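Local coordinates for protein peptide methionine sulfoxide reductase msrA/msrB (Neisseria gonorrhoeae, PDB 2H30) that is able to pass electrons from DsbD, through its N-terminal thioredoxin domain, to the downstream methionine sulfoxide reductase domains, which reduce methionine sulfoxide, at residues Ala14-Thr19 against Gly132-Ile137; Ser21-Ala26 against Val106-Gly111; Val33-Asp38 against Asn73-Ala78; Thr41-Trp46 against Ala126-Asp131; Ala67-Ala72 against Gln146-Ile151. The protein carries 2 engineered substitutions. One frame throughout, in Å; residues are numbered along the deposited sequence.

Contact 1: Ala14-Thr19 against Gly132-Ile137; sequences ATVPHT and GDVQRI
Thr15 sits just ahead of the short helix 16-20 and works in two directions at once. Its CB rests against the carbonyl of Gly132, 3.5 Å from Gly132 O. From there OG1 turns back over its own backbone, in the crowded position between N and the carbonyl carbon (chi1 61°), and accepts from His18 N at 3.1 Å; the other branch, CG2, lies 3.8 Å from Gly132 O. Pro17, in the first turn of the helix, brings the CD side of its ring against the same glycine, with CD 3.6 Å from Gly132 O. Gly132, against whose backbone both residues lie, has a positive phi (98°), which favours glycine. One ordered water bridges the backbones: it accepts from Val16 N at 2.8 Å and donates to Gly132 O at 2.6 Å, so an amide at the helix start is satisfied across the gap. Beside this, Val16 and Val134 cross obliquely, CG2 to CG2, at 4.0 Å, and both side chains also lie on Ile128 of the neighbouring strand. This is a threonine N-cap, with the N-terminal helix docked on the hairpin turn that leads into edge strand 134-139 of the thioredoxin-fold sheet.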
# COMPACT_ATOMS: atom_id res chain seq x y z
N ALA A 14 -11.14 2.07 15.16
CA ALA A 14 -11.34 0.95 14.15
C ALA A 14 -9.98 0.48 13.66
O ALA A 14 -9.04 1.27 13.59
CB ALA A 14 -12.15 1.43 12.98
N THR A 15 -9.91 -0.77 13.24
CA THR A 15 -8.64 -1.28 12.69
C THR A 15 -8.50 -0.78 11.25
O THR A 15 -9.50 -0.40 10.59
CB THR A 15 -8.62 -2.80 12.61
OG1 THR A 15 -9.68 -3.29 11.75
CG2 THR A 15 -8.69 -3.45 14.03
N VAL A 16 -7.28 -0.84 10.72
CA VAL A 16 -7.10 -0.49 9.32
C VAL A 16 -7.98 -1.30 8.37
O VAL A 16 -8.62 -0.71 7.51
CB VAL A 16 -5.58 -0.54 8.89
CG1 VAL A 16 -5.43 -0.33 7.41
CG2 VAL A 16 -4.80 0.52 9.64
N PRO A 17 -8.01 -2.64 8.49
CA PRO A 17 -8.93 -3.37 7.57
C PRO A 17 -10.40 -2.98 7.72
O PRO A 17 -11.11 -2.94 6.71
CB PRO A 17 -8.71 -4.85 7.89
CG PRO A 17 -7.42 -4.92 8.67
CD PRO A 17 -7.22 -3.57 9.33
N HIS A 18 -10.85 -2.66 8.94
CA HIS A 18 -12.24 -2.26 9.09
C HIS A 18 -12.47 -0.95 8.36
O HIS A 18 -13.44 -0.81 7.59
CB HIS A 18 -12.66 -2.15 10.57
CG HIS A 18 -14.12 -1.87 10.73
ND1 HIS A 18 -15.09 -2.82 10.49
CD2 HIS A 18 -14.78 -0.72 11.00
CE1 HIS A 18 -16.29 -2.28 10.65
NE2 HIS A 18 -16.13 -1.01 10.97
N THR A 19 -11.56 -0.00 8.51
CA THR A 19 -11.66 1.27 7.83
C THR A 19 -11.63 1.10 6.30
O THR A 19 -12.32 1.78 5.55
CB THR A 19 -10.50 2.17 8.28
OG1 THR A 19 -10.61 2.39 9.69
CG2 THR A 19 -10.50 3.52 7.54
N GLY A 132 -5.45 -7.63 12.29
CA GLY A 132 -5.86 -6.29 11.93
C GLY A 132 -5.07 -5.18 12.62
O GLY A 132 -5.33 -4.01 12.36
N ASP A 133 -4.10 -5.55 13.46
CA ASP A 133 -3.31 -4.57 14.21
C ASP A 133 -2.13 -4.02 13.39
O ASP A 133 -1.51 -4.78 12.59
CB ASP A 133 -2.78 -5.21 15.49
CG ASP A 133 -1.98 -6.53 15.23
OD1 ASP A 133 -2.52 -7.45 14.55
OD2 ASP A 133 -0.83 -6.64 15.73
N VAL A 134 -1.81 -2.75 13.59
CA VAL A 134 -0.64 -2.18 12.92
C VAL A 134 0.61 -2.68 13.62
O VAL A 134 0.81 -2.51 14.84
CB VAL A 134 -0.65 -0.67 12.99
CG1 VAL A 134 0.60 -0.08 12.29
CG2 VAL A 134 -1.91 -0.14 12.26
N GLN A 135 1.51 -3.32 12.84
CA GLN A 135 2.75 -3.89 13.39
C GLN A 135 4.02 -3.12 13.07
O GLN A 135 4.97 -3.12 13.84
CB GLN A 135 2.91 -5.34 12.95
CG GLN A 135 1.73 -6.14 13.49
CD GLN A 135 1.78 -7.57 13.14
OE1 GLN A 135 2.24 -7.94 12.08
NE2 GLN A 135 1.13 -8.39 13.98
N ARG A 136 4.04 -2.43 11.93
CA ARG A 136 5.24 -1.75 11.54
C ARG A 136 4.86 -0.68 10.52
O ARG A 136 3.98 -0.90 9.67
CB ARG A 136 6.20 -2.75 10.82
CG ARG A 136 7.58 -2.24 10.45
CD ARG A 136 8.49 -2.22 11.73
NE ARG A 136 9.84 -1.83 11.40
CZ ARG A 136 10.81 -2.72 11.20
NH1 ARG A 136 10.54 -4.02 11.32
NH2 ARG A 136 12.02 -2.27 10.92
N ILE A 137 5.51 0.47 10.63
CA ILE A 137 5.44 1.53 9.58
C ILE A 137 6.86 1.91 9.20
O ILE A 137 7.75 2.11 10.05
CB ILE A 137 4.73 2.81 10.11
CG1 ILE A 137 3.27 2.48 10.46
CG2 ILE A 137 4.75 3.89 9.05
CD1 ILE A 137 2.58 3.53 11.34
O HOH W 1 -5.25 -1.38 12.55

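Contact 2: Ser21-Ala26 against Val106-Gly111; sequences STMKTA and VTDNGG. Engineered in segment 21-26: Met23 (natural residue Leu).
Met23, Thr107 and Val106 bury the most surface where the short, weakly bonded strand 24-25 meets strand 105-107 in antiparallel fashion. Met23 is an engineered selenomethionine in place of the natural leucine. Its chain runs extended beyond CG, so SE passes Val106 CG1 at 3.9 Å and the CE methyl ends over the carboxylate of Asp108, 3.4 Å from OD1. That carboxylate is occupied elsewhere: OD1 and OD2 take the backbone N-H groups of Thr112 and Ile113 at the start of helix 112-116. Thr107 supplies the direct polar link, its N donating almost straight (177°) to Lys24 O at 3.0 Å, in the carbonyl plane. Its CG2 leans on Ala26 CA at 3.9 Å, while OG1, between backbone N and carbonyl carbon, is turned to a water that it donates to at 3.0 Å and that also binds Thr25 O. A second water joins Lys24 N to Thr107 O. Val106 stands opposite Thr25 in a non-hydrogen-bonded pair whose CA atoms are only 4.1 Å apart, and their side chains diverge. With one direct cross-strand bond and two water bridges, the pairing relies partly on solvent, and the SE chain of the engineered Met23 adds apolar contact to Val106.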
# COMPACT_ATOMS: atom_id res chain seq x y z
N SER A 21 -12.52 -1.39 4.62
CA SER A 21 -13.65 -2.16 4.08
C SER A 21 -14.89 -1.27 3.66
O SER A 21 -15.87 -1.70 3.01
CB SER A 21 -13.87 -3.43 4.96
OG SER A 21 -12.72 -4.34 4.85
N THR A 22 -14.79 0.05 3.91
CA THR A 22 -15.76 0.98 3.42
C THR A 22 -15.24 1.69 2.14
O THR A 22 -15.86 2.62 1.61
CB THR A 22 -16.08 2.02 4.54
OG1 THR A 22 -15.03 2.97 4.60
CG2 THR A 22 -16.10 1.30 5.91
N MSE A 23 -14.10 1.22 1.62
CA MSE A 23 -13.43 1.95 0.54
C MSE A 23 -13.45 1.18 -0.77
O MSE A 23 -13.62 -0.05 -0.77
CB MSE A 23 -11.97 2.24 0.93
CG MSE A 23 -11.93 3.22 2.08
SE MSE A 23 -10.02 3.50 2.55
CE MSE A 23 -10.42 4.53 4.14
N LYS A 24 -13.29 1.93 -1.87
CA LYS A 24 -13.20 1.28 -3.17
C LYS A 24 -11.78 1.32 -3.67
O LYS A 24 -10.96 2.06 -3.11
CB LYS A 24 -14.01 2.08 -4.19
CG LYS A 24 -15.52 2.12 -3.87
CD LYS A 24 -16.21 2.95 -4.93
CE LYS A 24 -17.72 2.86 -4.66
NZ LYS A 24 -18.48 3.44 -5.81
N THR A 25 -11.53 0.52 -4.69
CA THR A 25 -10.26 0.65 -5.42
C THR A 25 -10.39 1.65 -6.56
O THR A 25 -11.48 2.19 -6.83
CB THR A 25 -9.84 -0.66 -5.98
OG1 THR A 25 -10.74 -1.08 -7.02
CG2 THR A 25 -9.66 -1.69 -4.83
N ALA A 26 -9.29 1.85 -7.26
CA ALA A 26 -9.30 2.82 -8.34
C ALA A 26 -10.20 2.38 -9.50
O ALA A 26 -10.56 3.23 -10.38
CB ALA A 26 -7.84 3.06 -8.83
N VAL A 106 -6.12 1.01 -3.55
CA VAL A 106 -7.27 1.50 -2.77
C VAL A 106 -7.25 3.01 -2.86
O VAL A 106 -6.20 3.64 -2.73
CB VAL A 106 -7.12 1.05 -1.33
CG1 VAL A 106 -8.19 1.72 -0.38
CG2 VAL A 106 -7.16 -0.45 -1.22
N THR A 107 -8.42 3.63 -2.98
CA THR A 107 -8.53 5.07 -3.03
C THR A 107 -9.17 5.53 -1.71
O THR A 107 -10.36 5.24 -1.45
CB THR A 107 -9.30 5.56 -4.28
OG1 THR A 107 -10.57 4.89 -4.42
CG2 THR A 107 -8.49 5.32 -5.51
N ASP A 108 -8.40 6.23 -0.90
CA ASP A 108 -8.84 6.67 0.44
C ASP A 108 -9.07 8.17 0.33
O ASP A 108 -8.17 8.97 0.49
CB ASP A 108 -7.72 6.38 1.43
CG ASP A 108 -8.08 6.73 2.87
OD1 ASP A 108 -9.09 7.46 3.09
OD2 ASP A 108 -7.33 6.28 3.76
N ASN A 109 -10.34 8.54 0.07
CA ASN A 109 -10.63 9.95 -0.16
C ASN A 109 -10.35 10.72 1.12
O ASN A 109 -10.94 10.36 2.19
CB ASN A 109 -12.11 10.07 -0.59
CG ASN A 109 -12.47 11.48 -1.09
OD1 ASN A 109 -13.67 11.80 -1.22
ND2 ASN A 109 -11.49 12.31 -1.36
N GLY A 110 -9.46 11.71 1.05
CA GLY A 110 -9.04 12.50 2.22
C GLY A 110 -7.96 11.88 3.10
O GLY A 110 -7.48 12.47 4.08
N GLY A 111 -7.52 10.68 2.73
CA GLY A 111 -6.36 10.12 3.44
C GLY A 111 -6.62 9.73 4.90
O GLY A 111 -5.76 9.96 5.77
O HOH W 2 -12.89 4.69 -1.55
O HOH W 3 -12.59 4.73 -6.60

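Contact 3: Val33-Asp38 against Asn73-Ala78; sequences VYLKKD and NLITVA
In this thioredoxin fold the loop before strand 41-45 passes over the start of strand 73-78, a central strand of the sheet, and three consecutive loop residues meet the two strand side chains Asn73 and Ile75. The backbone puts Tyr34 CB on Ile75 CG2 at 3.7 Å; with CG anti to the carbonyl carbon (chi1 -66°) the ring then leads away from the strand, toward Arg29 and Pro104. Val33 CG2 lies over one face of that ring, offset toward its rim. Leu35 is the centre of an inverse gamma turn. Its CB points away from the strand, yet the leucine tip swings back so that CD2 reaches Ile75 CD1 at 4.2 Å, the two side chains crossing at about a right angle. Ile75 meets both neighbours by splitting its branches: CG1 takes the crowded position between backbone N and carbonyl carbon (chi1 66°), sending CD1 to the leucine, and CG2 beside the backbone N goes to the tyrosine. Met20 of helix 16-20 packs on both Leu35 and Ile75. The side chain of Asn73 reaches into the turn, its carboxamide among the backbone polar atoms of Tyr34 and Lys36. Lys36 crosses it at about a right angle, then bends at chi2 (-48°) and doubles back along the loop, where NZ donates to Val33 O at 2.7 Å, nearly along the C=O axis.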
# COMPACT_ATOMS: atom_id res chain seq x y z
N VAL A 33 -12.09 -6.95 -0.95
CA VAL A 33 -11.85 -8.25 -1.62
C VAL A 33 -10.38 -8.67 -1.49
O VAL A 33 -10.06 -9.86 -1.59
CB VAL A 33 -12.33 -8.29 -3.09
CG1 VAL A 33 -13.81 -7.91 -3.20
CG2 VAL A 33 -11.50 -7.37 -4.00
N TYR A 34 -9.51 -7.67 -1.32
CA TYR A 34 -8.06 -7.94 -1.29
C TYR A 34 -7.56 -8.33 0.08
O TYR A 34 -6.41 -8.80 0.18
CB TYR A 34 -7.28 -6.70 -1.75
CG TYR A 34 -7.56 -6.43 -3.20
CD1 TYR A 34 -6.93 -7.18 -4.21
CD2 TYR A 34 -8.49 -5.45 -3.59
CE1 TYR A 34 -7.20 -6.93 -5.55
CE2 TYR A 34 -8.77 -5.20 -4.95
CZ TYR A 34 -8.13 -5.97 -5.92
OH TYR A 34 -8.41 -5.75 -7.27
N LEU A 35 -8.37 -8.13 1.13
CA LEU A 35 -7.90 -8.25 2.50
C LEU A 35 -8.13 -9.66 3.06
O LEU A 35 -8.83 -9.85 4.09
CB LEU A 35 -8.60 -7.21 3.38
CG LEU A 35 -8.26 -5.79 3.00
CD1 LEU A 35 -9.05 -4.81 3.87
CD2 LEU A 35 -6.75 -5.57 3.18
N LYS A 36 -7.54 -10.63 2.37
CA LYS A 36 -7.77 -12.05 2.67
C LYS A 36 -7.48 -12.37 4.10
O LYS A 36 -6.55 -11.84 4.75
CB LYS A 36 -6.95 -12.97 1.77
CG LYS A 36 -7.06 -12.73 0.33
CD LYS A 36 -8.49 -12.60 -0.19
CE LYS A 36 -8.43 -12.58 -1.72
NZ LYS A 36 -9.80 -12.39 -2.40
N LYS A 37 -8.30 -13.28 4.65
CA LYS A 37 -8.15 -13.64 6.05
C LYS A 37 -6.89 -14.48 6.28
O LYS A 37 -6.36 -15.12 5.35
CB LYS A 37 -9.42 -14.38 6.55
CG LYS A 37 -10.65 -13.47 6.64
CD LYS A 37 -10.48 -12.49 7.78
CE LYS A 37 -11.61 -11.49 7.83
NZ LYS A 37 -11.74 -10.93 9.21
N ASP A 38 -6.39 -14.42 7.50
CA ASP A 38 -5.29 -15.25 7.95
C ASP A 38 -4.01 -14.92 7.25
O ASP A 38 -3.09 -15.75 7.18
CB ASP A 38 -5.61 -16.74 7.74
CG ASP A 38 -6.83 -17.18 8.52
OD1 ASP A 38 -6.92 -16.79 9.71
OD2 ASP A 38 -7.67 -17.89 7.89
N ASN A 73 -1.21 -10.23 1.97
CA ASN A 73 -1.97 -9.39 1.04
C ASN A 73 -1.09 -8.19 0.70
O ASN A 73 -0.64 -7.52 1.62
CB ASN A 73 -3.22 -8.85 1.70
CG ASN A 73 -4.13 -9.98 2.29
OD1 ASN A 73 -4.56 -9.90 3.43
ND2 ASN A 73 -4.38 -10.99 1.50
N LEU A 74 -0.85 -7.94 -0.58
CA LEU A 74 -0.10 -6.73 -0.95
C LEU A 74 -1.07 -5.77 -1.62
O LEU A 74 -1.74 -6.09 -2.63
CB LEU A 74 1.00 -7.10 -1.93
CG LEU A 74 2.35 -7.06 -1.34
CD1 LEU A 74 3.34 -7.55 -2.38
CD2 LEU A 74 2.74 -5.65 -0.99
N ILE A 75 -1.19 -4.60 -0.99
CA ILE A 75 -2.05 -3.57 -1.57
C ILE A 75 -1.37 -2.20 -1.55
O ILE A 75 -0.38 -2.02 -0.84
CB ILE A 75 -3.41 -3.51 -0.87
CG1 ILE A 75 -3.20 -3.06 0.54
CG2 ILE A 75 -4.14 -4.89 -0.94
CD1 ILE A 75 -4.50 -2.65 1.20
N THR A 76 -1.89 -1.28 -2.34
CA THR A 76 -1.36 0.09 -2.27
C THR A 76 -2.53 1.02 -1.97
O THR A 76 -3.68 0.67 -2.26
CB THR A 76 -0.64 0.54 -3.57
OG1 THR A 76 -1.61 0.88 -4.57
CG2 THR A 76 0.29 -0.62 -4.06
N VAL A 77 -2.21 2.18 -1.41
CA VAL A 77 -3.21 3.19 -1.08
C VAL A 77 -2.78 4.53 -1.66
O VAL A 77 -1.70 5.02 -1.36
CB VAL A 77 -3.34 3.35 0.40
CG1 VAL A 77 -4.29 4.54 0.74
CG2 VAL A 77 -3.91 2.04 1.01
N ALA A 78 -3.70 5.10 -2.46
CA ALA A 78 -3.59 6.51 -2.88
C ALA A 78 -4.71 7.24 -2.16
O ALA A 78 -5.72 6.63 -1.85
CB ALA A 78 -3.72 6.69 -4.35

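Contact 4: Thr41-Trp46 against Ala126-Asp131; sequences TLIKFW and ALIGKD
Thr41 O takes the straightest of the cross-strand bonds and is gripped twice: Ile128 N donates to it at 2.8 Å (179°), and Leu127 CA makes a C-H...O contact with it at 3.4 Å. Ala126 O is gripped in the same manner, by Ile43 N at 2.8 Å and Leu42 CA at 3.5 Å. Thr41 N returns the favour to Ile128 O, closing the ring of a hydrogen-bonded antiparallel pair. One pair along, Leu42 faces Leu127 without such bonds, and beyond it Ala126 N donates to Ile43 O to close a second ring. On the face carrying Thr41, Ile43, Ala126 and Ile128, Ile43 extends CD1 to Ile128 CG1 at 3.7 Å, the two side chains crossing obliquely, while Ala126 CB meets the edge of the Phe45 ring, in its plane, 3.9 Å from CE1. Ile43 CG2 lies over one face of the same ring, offset toward its rim. On the other face of the sheet, Leu42 CD1 and Leu127 CD1 stand 4.3 Å apart. Strand 41-45 runs between strand 124-128 and strand 73-78 in the middle of the thioredoxin-fold sheet; Val16 of helix 16-20 covers Ile43 and Ile128, and helix 144-152 packs on Leu42 from the other side.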
# COMPACT_ATOMS: atom_id res chain seq x y z
N THR A 41 -1.09 -7.93 5.94
CA THR A 41 -1.26 -7.07 4.80
C THR A 41 -0.11 -6.09 4.77
O THR A 41 0.20 -5.41 5.78
CB THR A 41 -2.60 -6.32 4.88
OG1 THR A 41 -3.65 -7.33 4.83
CG2 THR A 41 -2.81 -5.42 3.65
N LEU A 42 0.53 -6.02 3.60
CA LEU A 42 1.65 -5.07 3.40
C LEU A 42 1.09 -3.98 2.52
O LEU A 42 0.60 -4.26 1.41
CB LEU A 42 2.82 -5.80 2.72
CG LEU A 42 3.98 -4.87 2.47
CD1 LEU A 42 4.61 -4.29 3.76
CD2 LEU A 42 4.98 -5.76 1.64
N ILE A 43 1.10 -2.74 3.03
CA ILE A 43 0.44 -1.63 2.32
C ILE A 43 1.46 -0.61 1.89
O ILE A 43 2.25 -0.13 2.73
CB ILE A 43 -0.55 -0.90 3.23
CG1 ILE A 43 -1.60 -1.89 3.77
CG2 ILE A 43 -1.21 0.27 2.46
CD1 ILE A 43 -2.48 -1.22 4.84
N LYS A 44 1.45 -0.25 0.63
CA LYS A 44 2.33 0.84 0.13
C LYS A 44 1.47 2.10 -0.06
O LYS A 44 0.49 2.03 -0.85
CB LYS A 44 2.89 0.47 -1.24
CG LYS A 44 3.88 1.57 -1.72
CD LYS A 44 4.43 1.23 -3.07
CE LYS A 44 5.77 2.06 -3.20
NZ LYS A 44 6.50 1.48 -4.27
N PHE A 45 1.85 3.19 0.63
CA PHE A 45 1.18 4.50 0.47
C PHE A 45 1.98 5.29 -0.54
O PHE A 45 3.22 5.38 -0.45
CB PHE A 45 1.17 5.26 1.81
CG PHE A 45 0.33 4.59 2.84
CD1 PHE A 45 0.83 3.55 3.62
CD2 PHE A 45 -1.00 4.96 2.98
CE1 PHE A 45 -0.01 2.92 4.57
CE2 PHE A 45 -1.84 4.35 3.95
CZ PHE A 45 -1.36 3.33 4.75
N TRP A 46 1.26 5.94 -1.45
CA TRP A 46 1.91 6.69 -2.52
C TRP A 46 1.02 7.82 -3.02
O TRP A 46 -0.14 7.93 -2.61
CB TRP A 46 2.30 5.74 -3.67
CG TRP A 46 1.15 5.09 -4.38
CD1 TRP A 46 0.44 3.98 -3.95
CD2 TRP A 46 0.64 5.41 -5.67
NE1 TRP A 46 -0.52 3.63 -4.92
CE2 TRP A 46 -0.43 4.53 -5.95
CE3 TRP A 46 0.94 6.44 -6.58
CZ2 TRP A 46 -1.15 4.56 -7.14
CZ3 TRP A 46 0.19 6.49 -7.77
CH2 TRP A 46 -0.84 5.57 -8.04
N ALA A 126 3.16 0.10 5.42
CA ALA A 126 2.71 -0.39 6.73
C ALA A 126 2.47 -1.88 6.68
O ALA A 126 2.02 -2.40 5.67
CB ALA A 126 1.43 0.34 7.17
N LEU A 127 2.80 -2.58 7.78
CA LEU A 127 2.51 -3.99 7.88
C LEU A 127 1.39 -4.11 8.94
O LEU A 127 1.60 -3.66 10.07
CB LEU A 127 3.79 -4.76 8.27
CG LEU A 127 3.51 -6.28 8.40
CD1 LEU A 127 3.44 -6.84 7.01
CD2 LEU A 127 4.62 -6.82 9.22
N ILE A 128 0.30 -4.68 8.48
CA ILE A 128 -0.91 -4.97 9.33
C ILE A 128 -0.91 -6.48 9.59
O ILE A 128 -0.86 -7.28 8.68
CB ILE A 128 -2.21 -4.62 8.61
CG1 ILE A 128 -2.14 -3.22 7.98
CG2 ILE A 128 -3.41 -4.71 9.58
CD1 ILE A 128 -1.84 -2.14 8.97
N GLY A 129 -1.03 -6.84 10.87
CA GLY A 129 -1.07 -8.26 11.17
C GLY A 129 -2.38 -8.92 10.74
O GLY A 129 -3.38 -8.25 10.41
N LYS A 130 -2.38 -10.27 10.73
CA LYS A 130 -3.58 -10.97 10.33
C LYS A 130 -4.78 -10.67 11.23
O LYS A 130 -5.90 -10.79 10.78
CB LYS A 130 -3.33 -12.49 10.24
CG LYS A 130 -2.96 -13.10 11.54
CD LYS A 130 -2.89 -14.64 11.43
CE LYS A 130 -4.16 -15.32 11.99
NZ LYS A 130 -4.24 -15.26 13.48
N ASP A 131 -4.55 -10.23 12.48
CA ASP A 131 -5.66 -9.81 13.39
C ASP A 131 -6.10 -8.34 13.21
O ASP A 131 -6.99 -7.85 13.92
CB ASP A 131 -5.26 -10.09 14.85
CG ASP A 131 -5.07 -11.59 15.13
OD1 ASP A 131 -5.78 -12.43 14.51
OD2 ASP A 131 -4.18 -11.93 15.94
O HOH W 4 -4.33 -8.68 7.10

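Contact 5: Ala67-Ala72 against Gln146-Ile151; sequences AKFSSA and QALALI
Leu148 makes a CH-pi contact with Phe69. Its CD2 methyl stands over the centre of the Phe69 ring, 3.6 Å from the centroid and 13° off the normal, the side chains crossing at about a right angle. Phe69 has CG anti to its carbonyl carbon (chi1 -75°); Trp63 also stacks with it. Apolar contacts flank the ring. Ala147 CB comes to the ring edge in its plane, 3.8 Å from Phe69 CE1, and Ile151 CD1 reaches Phe69 CD1 at 3.9 Å. Helix 144-152 is the C-terminal helix of the thioredoxin fold, lying against the sheet through Ala147 and Ile151 on Leu42, and here it meets the connection from helix 51-64 into strand 73-78. That connection ends in a type I turn, Phe69 to Ala72, which brings Ala72 CB to 3.7 Å from Ile151 CG2. Ile151 has CG1 between backbone N and carbonyl carbon (chi1 66°), so CD1 also nears Ser71 OG. Within the loop, Ala67 O accepts from both Ser70 N and Ser70 OG, each at 2.9 Å. Lys68 lays CB on Leu148 CD2, then bends at chi3 and chi4 to carry NZ to a salt bridge with Asp66, beside a long, weak ion pair to Glu144.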
# COMPACT_ATOMS: atom_id res chain seq x y z
N ALA A 67 4.72 -15.53 -6.37
CA ALA A 67 4.47 -16.52 -5.35
C ALA A 67 5.19 -16.28 -4.00
O ALA A 67 4.67 -16.68 -2.96
CB ALA A 67 4.88 -17.91 -5.88
N LYS A 68 6.37 -15.64 -4.03
CA LYS A 68 7.10 -15.38 -2.77
C LYS A 68 6.29 -14.50 -1.82
O LYS A 68 6.55 -14.50 -0.62
CB LYS A 68 8.44 -14.71 -3.02
CG LYS A 68 9.40 -15.59 -3.73
CD LYS A 68 10.77 -14.95 -3.77
CE LYS A 68 10.84 -13.76 -4.69
NZ LYS A 68 10.51 -14.16 -6.10
N PHE A 69 5.34 -13.74 -2.38
CA PHE A 69 4.54 -12.85 -1.54
C PHE A 69 3.19 -13.45 -1.23
O PHE A 69 2.34 -12.77 -0.67
CB PHE A 69 4.35 -11.48 -2.27
CG PHE A 69 5.61 -10.64 -2.22
CD1 PHE A 69 5.82 -9.77 -1.11
CD2 PHE A 69 6.63 -10.77 -3.18
CE1 PHE A 69 6.98 -8.99 -1.02
CE2 PHE A 69 7.86 -9.97 -3.05
CZ PHE A 69 8.00 -9.06 -1.96
N SER A 70 2.98 -14.72 -1.59
CA SER A 70 1.64 -15.25 -1.49
C SER A 70 1.10 -15.37 -0.07
O SER A 70 -0.13 -15.47 0.10
CB SER A 70 1.51 -16.57 -2.24
OG SER A 70 2.28 -17.51 -1.57
N SER A 71 1.98 -15.33 0.93
CA SER A 71 1.53 -15.46 2.32
C SER A 71 0.92 -14.16 2.85
O SER A 71 0.42 -14.15 3.98
CB SER A 71 2.66 -15.90 3.26
OG SER A 71 3.64 -14.89 3.34
N ALA A 72 1.04 -13.05 2.06
CA ALA A 72 0.55 -11.75 2.55
C ALA A 72 -0.38 -11.17 1.53
O ALA A 72 -0.30 -11.51 0.35
CB ALA A 72 1.76 -10.75 2.73
N GLN A 146 13.78 -6.55 1.74
CA GLN A 146 13.18 -5.92 2.94
C GLN A 146 11.67 -6.21 3.02
O GLN A 146 11.15 -6.55 4.10
CB GLN A 146 13.38 -4.41 2.87
CG GLN A 146 14.85 -4.03 3.18
CD GLN A 146 15.11 -2.59 2.90
OE1 GLN A 146 14.56 -1.99 1.95
NE2 GLN A 146 16.04 -2.00 3.71
N ALA A 147 10.98 -6.15 1.89
CA ALA A 147 9.53 -6.47 1.89
C ALA A 147 9.29 -7.93 2.29
O ALA A 147 8.41 -8.25 3.07
CB ALA A 147 8.92 -6.16 0.51
N LEU A 148 10.11 -8.83 1.74
CA LEU A 148 9.94 -10.23 2.14
C LEU A 148 10.26 -10.47 3.60
O LEU A 148 9.59 -11.31 4.23
CB LEU A 148 10.86 -11.09 1.22
CG LEU A 148 10.36 -11.21 -0.22
CD1 LEU A 148 11.48 -11.83 -1.03
CD2 LEU A 148 9.07 -12.07 -0.36
N ALA A 149 11.30 -9.78 4.11
CA ALA A 149 11.68 -9.90 5.51
C ALA A 149 10.51 -9.43 6.39
O ALA A 149 10.09 -10.13 7.34
CB ALA A 149 12.92 -9.08 5.77
N LEU A 150 9.87 -8.33 5.97
CA LEU A 150 8.75 -7.80 6.80
C LEU A 150 7.54 -8.73 6.84
O LEU A 150 6.84 -8.85 7.86
CB LEU A 150 8.24 -6.47 6.24
CG LEU A 150 9.04 -5.21 6.48
CD1 LEU A 150 8.20 -4.07 5.83
CD2 LEU A 150 9.09 -4.98 8.00
N ILE A 151 7.22 -9.40 5.74
CA ILE A 151 6.02 -10.27 5.72
C ILE A 151 6.28 -11.53 6.52
O ILE A 151 5.32 -12.14 7.01
CB ILE A 151 5.44 -10.58 4.33
CG1 ILE A 151 6.39 -11.43 3.49
CG2 ILE A 151 5.09 -9.29 3.57
CD1 ILE A 151 5.70 -11.93 2.17

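Overall arrangement
From the N terminus, helix 16-20 opens the widest loop, which contact 1 closes at the start of edge strand 134-139; contacts 2, 3 and 4 all nest inside it. Next, strand 24-25 pairs with 105-107 in contact 2, enclosing contact 3, where loop 33-38 lies over strand 73-78. Contact 4 begins within that span but closes beyond it, at 126-131, so it crosses contacts 2 and 3. Contact 5 starts at 67-72 and ends in the C-terminal helix, crossing all four others. Backbone bonds join strand 73-78 to both 105-107 and 41-45, and 124-128 to 134-139, so contacts 1 to 4 share one sheet. Contact 5 adds the helix through Leu42 and Leu127.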